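Local coordinates for protein fatty acid synthase 1, isoform A (PDB 6FN6) that probably builds long-chain saturated fatty acids from acetyl-CoA and malonyl-CoA with NADPH as reductant, this chain being its dehydratase, enoylreductase and ketoreductase region, at residues Gln265-Pro268 with Asn269-Thr273; Trp674-Pro677 with Glu678-Met682; Ser693-Tyr696 with Tyr697-Val701; Glu791-Gln794 with Ala795-Cys799. All coordinates share one frame; numbering follows the deposited sequence.

How the contacts relate
Contact 1 stands apart, its centre about 62 Å from that of contact 2, at a bend where one sheet hands the chain to another. The other three belong to the enoylreductase part: contact 2 is a loop turn, while contacts 3 and 4, on helices, have centres about 21 Å apart. Contact 3 is the buried one, and the rest are partly exposed. Contacts 2 and 3 touch, W674 CH2 packing 3.6 Å from S693 OG. Chemistry follows place: backbone hydrogen bonds run across contacts 3 and 4, whereas contacts 1 and 2 have none and lean on proline, against an amide in one and an indole in the other.

Contact 1: residues Gln265-Pro268 with Asn269-Thr273; sequences QFVP and NINTT
P268 and N271 carry the side-chain contact, ring against amide in van der Waals packing. P268 CD approaches N271 CG at 4.0 Å, and P268 CG lies 4.1 Å from N271 OD1, the ring and the amide meeting at a slant. N271 is put there by its first torsion: with CG opposite the backbone N (chi1 -164°), the amide swings back over the proline. V267 adds a loose touch, its CG1 standing 4.2 Å from N271 ND2.

Side-chain carbons meet backbone oxygens round the bend, P268 CB near I270 O and N271 CB 3.7 Å from P268 O. Proline suits this corner because its restricted phi (-60°) fits the extended end of strand 257-268; N269, with helix-like backbone angles, then turns the chain.

No hydrogen bond joins the two segments; the asparagine amides bond to residues outside them. N269 OD1 accepts from Q535 NE2, and N271 ND2 donates to Q432 OE1. Strand 257-268 pairs with strand 549-557, in the range of the pseudo-ketoreductase family, and the bend leads on to edge strand 270-271 of the sheet holding strand 426-433.

The chemistry implies a division of labour: the proline ring and N271 amide pack together at the bend, the N269 amide ties it to helix 530-536 and the N271 amide to strand 426-433, while the N269 backbone, bonded to W550 and E431, joins the two sheets.

Contact 2: residues Trp674-Pro677 with Glu678-Met682; sequences WQIP and EKWTM
P677 sets the CG-CD edge of its ring over one face of the W680 indole. The contact is a CH-pi interaction, with P677 CG 3.7 Å from the centroid of the six-membered ring and 27° off its normal. P677 CD joins it, 3.4 Å from W680 CE3. Proline suits the spot, its ring being compact and rigid. I676 comes in at the indole's edge: CG2 stands opposite the backbone N and CG1 beside it (chi1 -55°), which sends CG2 to W680 CB at 3.8 Å and the CD1 end to M682 CG at 4.0 Å. Replacing W680 by an alanine would probably leave the P677 ring without its aromatic platform and open a gap beside it.

A type II beta turn from P677 to W680 brings proline and indole together, K679 taking the positive phi of its third position. R652, on strand 652-656, bonds through NH2 to both P677 O and W680 O. T681 is the N-cap of helix 682-685, its OG1 accepting from E684 N.

In the enoylreductase part the turn thus links strand 673-675 to that helix, with I676 resting on strand 652-656, W680 on I858 of helix 844-860, and M682 on Y607 and Y608 of strand 601-611.

Contact 3: residues Ser693-Tyr696 with Tyr697-Val701; sequences STVY and YALVV
V695 and L699 pack one turn apart on helix 689-702 of the enoylreductase part, an alpha-helix that widens into a pi-type turn at 697-701. Their side chains meet at a slant, V695 CG1 touching L699 CD1 at 3.7 Å. The first torsion of V695 sets this up: CG1 stands opposite the backbone N (chi1 160°), which carries it toward L699 one turn on. Both are apolar because this side of the helix is buried; V695 also packs on A723, A724 and V727 of helix 719-731, and L699 on M705. An alanine in place of L699 would probably leave V695 CG1 without its neighbour and open a gap on the side facing M705.

Y696 and V700 make the second pair, lying side by side and pointing the same way, with Y696 CD1 3.7 Å from V700 CG2. The approach to the ring is oblique. Y696 also meets V854, and both rest on L853 of helix 844-860, so a large ring and a branched valine share an apolar neighbour.

Y697 instead sends its ring away from the contact. Its OH bonds to R702 NH1 and to N828 ND2 of the second subunit, which suits a tyrosine, whose long ring can carry a hydroxyl out to a subunit boundary.

Three regular bonds precede the widening, among them L699 N to V695 O at 2.8 Å. Y696 O then takes two donors: V700 N at 3.1 Å, from above the carbonyl plane, and V701 N at 3.2 Å, nearly in line with the C=O bond.

Contact 4: residues Glu791-Gln794 with Ala795-Cys799; sequences EKLQ and ASIRC
E791 opens helix 791-797 by taking A795 N on its carbonyl O, at 3.1 Å. The small A795 fits against F768, E769 and T766.

K792 offers its backbone oxygen to S796 OG, which donates in the carbonyl plane; the 2.5 Å between K792 O and S796 OG is shorter than a normal hydrogen bond and is doubtful as a distance. S796 N adds a weak bond to the same atom. With OG beside the backbone N (chi1 -58°), the hydroxyl folds back along the helix to find it. S796 OG also bonds to H714 NE2, so a serine suits this buried place by tying helix to neighbouring loop. The K792 amine makes a weak bond to S763 O.

L793 turns its side chain alongside that of I797, both pointing the same way, CD2 3.9 Å from I797 CG1. I797 packs on F806 of strand 804-808, and L793 touches M822 of the second subunit. L793 O receives I797 N at 2.8 Å, in the carbonyl plane.

Q794 accepts R798 N at 3.2 Å on its carbonyl O. The same oxygen lies 3.7 Å above one face of the R798 guanidinium, toward its rim, while R798 NH1 forms a salt bridge with E769. Q794 OE1 rests near I797 CB at 4.0 Å.

The helix joins neighbouring parallel strands 781-786 and 804-808 in a beta-alpha-beta crossover of the Rossmann-type domain. Its chemistry divides accordingly: leucine and isoleucine bury one flank, serine takes its hydroxyl bonds within the fold, and arginine carries its charge to E769.

Contact 1: residues Gln265-Pro268 with Asn269-Thr273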
loop_
_atom_site.group_PDB
_atom_site.type_symbol
_atom_site.label_atom_id
_atom_site.label_comp_id
_atom_site.label_asym_id
_atom_site.label_seq_id
_atom_site.Cartn_x
_atom_site.Cartn_y
_atom_site.Cartn_z
ATOM N N GLN A 265 15.698 47.757 46.582
ATOM C CA GLN A 265 15.023 48.424 47.690
ATOM C C GLN A 265 16.036 49.077 48.625
ATOM O O GLN A 265 17.214 48.718 48.631
ATOM C CB GLN A 265 14.148 47.444 48.478
ATOM C CG GLN A 265 14.894 46.269 49.093
ATOM C CD GLN A 265 14.063 45.539 50.133
ATOM O OE1 GLN A 265 13.542 44.454 49.882
ATOM N NE2 GLN A 265 13.935 46.138 51.312
ATOM N N PHE A 266 15.563 50.030 49.419
ATOM C CA PHE A 266 16.409 50.712 50.387
ATOM C C PHE A 266 16.589 49.864 51.640
ATOM O O PHE A 266 15.613 49.455 52.270
ATOM C CB PHE A 266 15.815 52.072 50.756
ATOM C CG PHE A 266 16.590 52.802 51.814
ATOM C CD1 PHE A 266 17.767 53.459 51.499
ATOM C CD2 PHE A 266 16.142 52.830 53.124
ATOM C CE1 PHE A 266 18.485 54.128 52.468
ATOM C CE2 PHE A 266 16.854 53.497 54.099
ATOM C CZ PHE A 266 18.027 54.148 53.771
ATOM N N VAL A 267 17.844 49.594 51.985
ATOM C CA VAL A 267 18.175 48.834 53.181
ATOM C C VAL A 267 18.943 49.733 54.143
ATOM O O VAL A 267 20.068 50.136 53.845
ATOM C CB VAL A 267 18.992 47.574 52.842
ATOM C CG1 VAL A 267 19.325 46.788 54.108
ATOM C CG2 VAL A 267 18.244 46.701 51.853
ATOM N N PRO A 268 18.337 50.068 55.294
ATOM C CA PRO A 268 19.083 50.859 56.279
ATOM C C PRO A 268 20.344 50.138 56.743
ATOM O O PRO A 268 20.322 48.911 56.858
ATOM C CB PRO A 268 18.091 51.016 57.438
ATOM C CG PRO A 268 16.752 50.761 56.851
ATOM C CD PRO A 268 16.970 49.769 55.753
ATOM N N ASN A 269 21.418 50.878 56.999
ATOM C CA ASN A 269 22.620 50.289 57.576
ATOM C C ASN A 269 22.231 49.558 58.854
ATOM O O ASN A 269 22.711 48.458 59.132
ATOM C CB ASN A 269 23.677 51.355 57.867
ATOM C CG ASN A 269 24.202 52.027 56.607
ATOM O OD1 ASN A 269 24.471 53.227 56.605
ATOM N ND2 ASN A 269 24.378 51.253 55.541
ATOM N N ILE A 270 21.366 50.191 59.638
ATOM C CA ILE A 270 20.832 49.581 60.843
ATOM C C ILE A 270 19.393 49.158 60.572
ATOM O O ILE A 270 18.476 49.978 60.616
ATOM C CB ILE A 270 20.918 50.535 62.053
ATOM C CG1 ILE A 270 22.317 51.162 62.155
ATOM C CG2 ILE A 270 20.561 49.798 63.334
ATOM C CD1 ILE A 270 23.461 50.160 62.247
ATOM N N ASN A 271 19.201 47.877 60.284
ATOM C CA ASN A 271 17.882 47.366 59.939
ATOM C C ASN A 271 17.420 46.375 61.002
ATOM O O ASN A 271 18.004 45.304 61.159
ATOM C CB ASN A 271 17.912 46.709 58.558
ATOM C CG ASN A 271 16.528 46.511 57.970
ATOM O OD1 ASN A 271 15.559 47.133 58.405
ATOM N ND2 ASN A 271 16.435 45.655 56.961
ATOM N N THR A 272 16.365 46.741 61.725
ATOM C CA THR A 272 15.846 45.907 62.803
ATOM C C THR A 272 14.690 45.039 62.325
ATOM O O THR A 272 14.022 44.382 63.125
ATOM C CB THR A 272 15.361 46.758 63.988
ATOM O OG1 THR A 272 14.292 47.612 63.560
ATOM C CG2 THR A 272 16.500 47.607 64.544
ATOM N N THR A 273 14.454 45.046 61.017
ATOM C CA THR A 273 13.416 44.214 60.423
ATOM C C THR A 273 14.050 43.161 59.521
ATOM O O THR A 273 14.897 43.475 58.683
ATOM C CB THR A 273 12.412 45.048 59.609
ATOM O OG1 THR A 273 11.854 46.074 60.439
ATOM C CG2 THR A 273 11.290 44.166 59.071
#

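Contact 2: residues Trp674-Pro677 with Glu678-Met682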
loop_
_atom_site.group_PDB
_atom_site.type_symbol
_atom_site.label_atom_id
_atom_site.label_comp_id
_atom_site.label_asym_id
_atom_site.label_seq_id
_atom_site.Cartn_x
_atom_site.Cartn_y
_atom_site.Cartn_z
ATOM N N TRP A 674 -24.311 16.441 25.204
ATOM C CA TRP A 674 -25.388 15.574 25.657
ATOM C C TRP A 674 -25.719 15.950 27.098
ATOM O O TRP A 674 -24.821 16.263 27.878
ATOM C CB TRP A 674 -24.986 14.100 25.583
ATOM C CG TRP A 674 -24.469 13.655 24.253
ATOM C CD1 TRP A 674 -25.167 13.009 23.274
ATOM C CD2 TRP A 674 -23.132 13.806 23.760
ATOM N NE1 TRP A 674 -24.348 12.753 22.200
ATOM C CE2 TRP A 674 -23.094 13.231 22.474
ATOM C CE3 TRP A 674 -21.966 14.371 24.282
ATOM C CZ2 TRP A 674 -21.935 13.208 21.702
ATOM C CZ3 TRP A 674 -20.816 14.346 23.514
ATOM C CH2 TRP A 674 -20.809 13.770 22.238
ATOM N N GLN A 675 -26.998 15.929 27.456
ATOM C CA GLN A 675 -27.378 16.137 28.848
ATOM C C GLN A 675 -27.252 14.816 29.594
ATOM O O GLN A 675 -27.850 13.814 29.203
ATOM C CB GLN A 675 -28.798 16.693 28.966
ATOM C CG GLN A 675 -28.925 18.146 28.533
ATOM C CD GLN A 675 -30.051 18.877 29.244
ATOM O OE1 GLN A 675 -30.464 18.492 30.339
ATOM N NE2 GLN A 675 -30.542 19.947 28.631
ATOM N N ILE A 676 -26.464 14.822 30.663
ATOM C CA ILE A 676 -26.181 13.601 31.403
ATOM C C ILE A 676 -27.495 12.995 31.893
ATOM O O ILE A 676 -28.341 13.705 32.438
ATOM C CB ILE A 676 -25.222 13.865 32.580
ATOM C CG1 ILE A 676 -23.934 14.534 32.085
ATOM C CG2 ILE A 676 -24.894 12.556 33.299
ATOM C CD1 ILE A 676 -22.985 14.962 33.194
ATOM N N PRO A 677 -27.679 11.679 31.688
ATOM C CA PRO A 677 -28.868 10.998 32.206
ATOM C C PRO A 677 -28.779 10.734 33.705
ATOM O O PRO A 677 -27.715 10.917 34.298
ATOM C CB PRO A 677 -28.887 9.686 31.422
ATOM C CG PRO A 677 -27.463 9.410 31.139
ATOM C CD PRO A 677 -26.809 10.752 30.940
ATOM N N GLU A 678 -29.890 10.322 34.306
ATOM C CA GLU A 678 -29.908 9.960 35.718
ATOM C C GLU A 678 -29.204 8.614 35.882
ATOM O O GLU A 678 -29.072 7.862 34.918
ATOM C CB GLU A 678 -31.342 9.896 36.247
ATOM C CG GLU A 678 -31.444 9.885 37.766
ATOM C CD GLU A 678 -32.875 9.752 38.253
ATOM O OE1 GLU A 678 -33.092 9.775 39.484
ATOM O OE2 GLU A 678 -33.782 9.619 37.405
ATOM N N LYS A 679 -28.739 8.329 37.095
ATOM C CA LYS A 679 -27.997 7.100 37.389
ATOM C C LYS A 679 -26.655 7.070 36.661
ATOM O O LYS A 679 -26.030 6.016 36.534
ATOM C CB LYS A 679 -28.816 5.855 37.018
ATOM C CG LYS A 679 -30.081 5.649 37.840
ATOM C CD LYS A 679 -29.742 5.293 39.283
ATOM C CE LYS A 679 -30.984 5.180 40.152
ATOM N NZ LYS A 679 -31.708 6.472 40.286
ATOM N N TRP A 680 -26.218 8.232 36.182
ATOM C CA TRP A 680 -24.858 8.402 35.691
ATOM C C TRP A 680 -24.153 9.454 36.533
ATOM O O TRP A 680 -24.641 10.575 36.670
ATOM C CB TRP A 680 -24.833 8.829 34.220
ATOM C CG TRP A 680 -24.934 7.708 33.228
ATOM C CD1 TRP A 680 -25.356 6.434 33.463
ATOM C CD2 TRP A 680 -24.591 7.767 31.837
ATOM N NE1 TRP A 680 -25.304 5.696 32.305
ATOM C CE2 TRP A 680 -24.837 6.493 31.292
ATOM C CE3 TRP A 680 -24.102 8.775 31.001
ATOM C CZ2 TRP A 680 -24.614 6.199 29.947
ATOM C CZ3 TRP A 680 -23.881 8.483 29.665
ATOM C CH2 TRP A 680 -24.137 7.205 29.152
ATOM N N THR A 681 -23.012 9.088 37.106
ATOM C CA THR A 681 -22.182 10.054 37.809
ATOM C C THR A 681 -21.461 10.865 36.742
ATOM O O THR A 681 -21.250 10.376 35.630
ATOM C CB THR A 681 -21.166 9.384 38.757
ATOM O OG1 THR A 681 -20.189 8.666 37.993
ATOM C CG2 THR A 681 -21.868 8.420 39.705
ATOM N N MET A 682 -21.108 12.107 37.057
ATOM C CA MET A 682 -20.307 12.905 36.137
ATOM C C MET A 682 -19.041 12.136 35.780
ATOM O O MET A 682 -18.590 12.161 34.637
ATOM C CB MET A 682 -19.947 14.258 36.752
ATOM C CG MET A 682 -21.064 15.281 36.707
ATOM S SD MET A 682 -20.548 16.858 37.411
ATOM C CE MET A 682 -21.994 17.858 37.092
#

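Contact 3: residues Ser693-Tyr696 with Tyr697-Val701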
loop_
_atom_site.group_PDB
_atom_site.type_symbol
_atom_site.label_atom_id
_atom_site.label_comp_id
_atom_site.label_asym_id
_atom_site.label_seq_id
_atom_site.Cartn_x
_atom_site.Cartn_y
_atom_site.Cartn_z
ATOM N N SER A 693 -18.398 8.663 20.154
ATOM C CA SER A 693 -18.498 9.455 18.935
ATOM C C SER A 693 -17.591 8.852 17.869
ATOM O O SER A 693 -17.931 8.830 16.686
ATOM C CB SER A 693 -18.124 10.913 19.196
ATOM O OG SER A 693 -19.042 11.514 20.090
ATOM N N THR A 694 -16.437 8.358 18.303
ATOM C CA THR A 694 -15.488 7.713 17.408
ATOM C C THR A 694 -16.067 6.406 16.874
ATOM O O THR A 694 -16.040 6.147 15.669
ATOM C CB THR A 694 -14.156 7.424 18.123
ATOM O OG1 THR A 694 -13.627 8.642 18.659
ATOM C CG2 THR A 694 -13.142 6.814 17.163
ATOM N N VAL A 695 -16.587 5.587 17.782
ATOM C CA VAL A 695 -17.098 4.271 17.430
ATOM C C VAL A 695 -18.231 4.398 16.422
ATOM O O VAL A 695 -18.303 3.640 15.453
ATOM C CB VAL A 695 -17.554 3.505 18.691
ATOM C CG1 VAL A 695 -18.518 2.379 18.336
ATOM C CG2 VAL A 695 -16.359 2.944 19.432
ATOM N N TYR A 696 -19.110 5.367 16.645
ATOM C CA TYR A 696 -20.282 5.523 15.799
ATOM C C TYR A 696 -19.928 6.130 14.446
ATOM O O TYR A 696 -20.505 5.757 13.426
ATOM C CB TYR A 696 -21.332 6.379 16.504
ATOM C CG TYR A 696 -22.242 5.576 17.404
ATOM C CD1 TYR A 696 -23.233 4.761 16.872
ATOM C CD2 TYR A 696 -22.110 5.629 18.786
ATOM C CE1 TYR A 696 -24.068 4.021 17.688
ATOM C CE2 TYR A 696 -22.942 4.892 19.611
ATOM C CZ TYR A 696 -23.918 4.090 19.055
ATOM O OH TYR A 696 -24.748 3.355 19.869
ATOM N N TYR A 697 -18.972 7.052 14.426
ATOM C CA TYR A 697 -18.572 7.672 13.169
ATOM C C TYR A 697 -17.832 6.666 12.290
ATOM O O TYR A 697 -17.836 6.776 11.063
ATOM C CB TYR A 697 -17.686 8.896 13.410
ATOM C CG TYR A 697 -17.183 9.501 12.120
ATOM C CD1 TYR A 697 -18.056 10.135 11.245
ATOM C CD2 TYR A 697 -15.845 9.414 11.761
ATOM C CE1 TYR A 697 -17.609 10.679 10.060
ATOM C CE2 TYR A 697 -15.390 9.957 10.573
ATOM C CZ TYR A 697 -16.278 10.586 9.726
ATOM O OH TYR A 697 -15.840 11.128 8.540
ATOM N N ALA A 698 -17.192 5.691 12.928
ATOM C CA ALA A 698 -16.396 4.699 12.215
ATOM C C ALA A 698 -17.242 3.505 11.775
ATOM O O ALA A 698 -17.240 3.132 10.601
ATOM C CB ALA A 698 -15.236 4.230 13.088
ATOM N N LEU A 699 -17.957 2.910 12.725
ATOM C CA LEU A 699 -18.678 1.665 12.476
ATOM C C LEU A 699 -20.012 1.868 11.751
ATOM O O LEU A 699 -20.375 1.073 10.883
ATOM C CB LEU A 699 -18.931 0.930 13.795
ATOM C CG LEU A 699 -17.719 0.601 14.675
ATOM C CD1 LEU A 699 -18.131 -0.336 15.799
ATOM C CD2 LEU A 699 -16.568 0.008 13.872
ATOM N N VAL A 700 -20.735 2.930 12.095
ATOM C CA VAL A 700 -22.082 3.126 11.564
ATOM C C VAL A 700 -22.079 4.043 10.346
ATOM O O VAL A 700 -22.648 3.704 9.309
ATOM C CB VAL A 700 -23.025 3.678 12.656
ATOM C CG1 VAL A 700 -24.402 3.985 12.084
ATOM C CG2 VAL A 700 -23.143 2.690 13.798
ATOM N N VAL A 701 -21.442 5.201 10.465
ATOM C CA VAL A 701 -21.456 6.178 9.384
ATOM C C VAL A 701 -20.574 5.704 8.239
ATOM O O VAL A 701 -21.057 5.435 7.142
ATOM C CB VAL A 701 -21.006 7.567 9.878
ATOM C CG1 VAL A 701 -21.002 8.572 8.727
ATOM C CG2 VAL A 701 -21.905 8.046 11.003
#

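Contact 4: residues Glu791-Gln794 with Ala795-Cys799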
loop_
_atom_site.group_PDB
_atom_site.type_symbol
_atom_site.label_atom_id
_atom_site.label_comp_id
_atom_site.label_asym_id
_atom_site.label_seq_id
_atom_site.Cartn_x
_atom_site.Cartn_y
_atom_site.Cartn_z
ATOM N N GLU A 791 3.502 -4.467 10.951
ATOM C CA GLU A 791 3.240 -5.871 10.625
ATOM C C GLU A 791 1.875 -6.326 11.142
ATOM O O GLU A 791 1.262 -7.235 10.582
ATOM C CB GLU A 791 4.347 -6.778 11.184
ATOM C CG GLU A 791 4.396 -6.902 12.708
ATOM C CD GLU A 791 4.999 -5.685 13.388
ATOM O OE1 GLU A 791 5.614 -4.848 12.692
ATOM O OE2 GLU A 791 4.855 -5.568 14.625
ATOM N N LYS A 792 1.398 -5.683 12.204
ATOM C CA LYS A 792 0.097 -6.012 12.768
ATOM C C LYS A 792 -1.031 -5.418 11.929
ATOM O O LYS A 792 -2.164 -5.898 11.977
ATOM C CB LYS A 792 -0.008 -5.513 14.211
ATOM C CG LYS A 792 0.988 -6.152 15.168
ATOM C CD LYS A 792 0.956 -5.478 16.532
ATOM C CE LYS A 792 2.176 -5.841 17.363
ATOM N NZ LYS A 792 2.290 -5.007 18.594
ATOM N N LEU A 793 -0.726 -4.369 11.169
ATOM C CA LEU A 793 -1.714 -3.768 10.276
ATOM C C LEU A 793 -1.880 -4.621 9.024
ATOM O O LEU A 793 -2.998 -4.960 8.639
ATOM C CB LEU A 793 -1.306 -2.340 9.897
ATOM C CG LEU A 793 -2.357 -1.490 9.169
ATOM C CD1 LEU A 793 -2.128 -0.017 9.435
ATOM C CD2 LEU A 793 -2.358 -1.737 7.667
ATOM N N GLN A 794 -0.763 -4.961 8.389
ATOM C CA GLN A 794 -0.790 -5.799 7.198
ATOM C C GLN A 794 -1.419 -7.154 7.519
ATOM O O GLN A 794 -2.077 -7.762 6.672
ATOM C CB GLN A 794 0.619 -5.978 6.625
ATOM C CG GLN A 794 1.054 -4.858 5.682
ATOM C CD GLN A 794 0.289 -4.868 4.362
ATOM O OE1 GLN A 794 -0.660 -5.630 4.187
ATOM N NE2 GLN A 794 0.707 -4.021 3.427
ATOM N N ALA A 795 -1.212 -7.622 8.746
ATOM C CA ALA A 795 -1.814 -8.872 9.192
ATOM C C ALA A 795 -3.320 -8.694 9.335
ATOM O O ALA A 795 -4.093 -9.614 9.063
ATOM C CB ALA A 795 -1.200 -9.321 10.508
ATOM N N SER A 796 -3.729 -7.500 9.755
ATOM C CA SER A 796 -5.143 -7.182 9.911
ATOM C C SER A 796 -5.810 -7.075 8.545
ATOM O O SER A 796 -6.990 -7.386 8.391
ATOM C CB SER A 796 -5.324 -5.875 10.688
ATOM O OG SER A 796 -4.709 -5.941 11.964
ATOM N N ILE A 797 -5.045 -6.621 7.558
ATOM C CA ILE A 797 -5.525 -6.541 6.185
ATOM C C ILE A 797 -5.864 -7.939 5.684
ATOM O O ILE A 797 -6.902 -8.152 5.057
ATOM C CB ILE A 797 -4.480 -5.852 5.279
ATOM C CG1 ILE A 797 -4.402 -4.356 5.592
ATOM C CG2 ILE A 797 -4.785 -6.089 3.800
ATOM C CD1 ILE A 797 -5.612 -3.552 5.149
ATOM N N ARG A 798 -4.984 -8.892 5.972
ATOM C CA ARG A 798 -5.176 -10.269 5.539
ATOM C C ARG A 798 -6.412 -10.895 6.185
ATOM O O ARG A 798 -6.896 -11.931 5.730
ATOM C CB ARG A 798 -3.935 -11.108 5.856
ATOM C CG ARG A 798 -2.670 -10.641 5.147
ATOM C CD ARG A 798 -1.471 -11.499 5.519
ATOM N NE ARG A 798 -0.214 -10.747 5.475
ATOM C CZ ARG A 798 0.546 -10.466 6.533
ATOM N NH1 ARG A 798 0.208 -10.874 7.752
ATOM N NH2 ARG A 798 1.666 -9.776 6.368
ATOM N N CYS A 799 -6.914 -10.278 7.253
ATOM C CA CYS A 799 -8.121 -10.766 7.918
ATOM C C CYS A 799 -9.396 -10.293 7.223
ATOM O O CYS A 799 -10.491 -10.769 7.527
ATOM C CB CYS A 799 -8.149 -10.314 9.380
ATOM S SG CYS A 799 -6.962 -11.151 10.445
#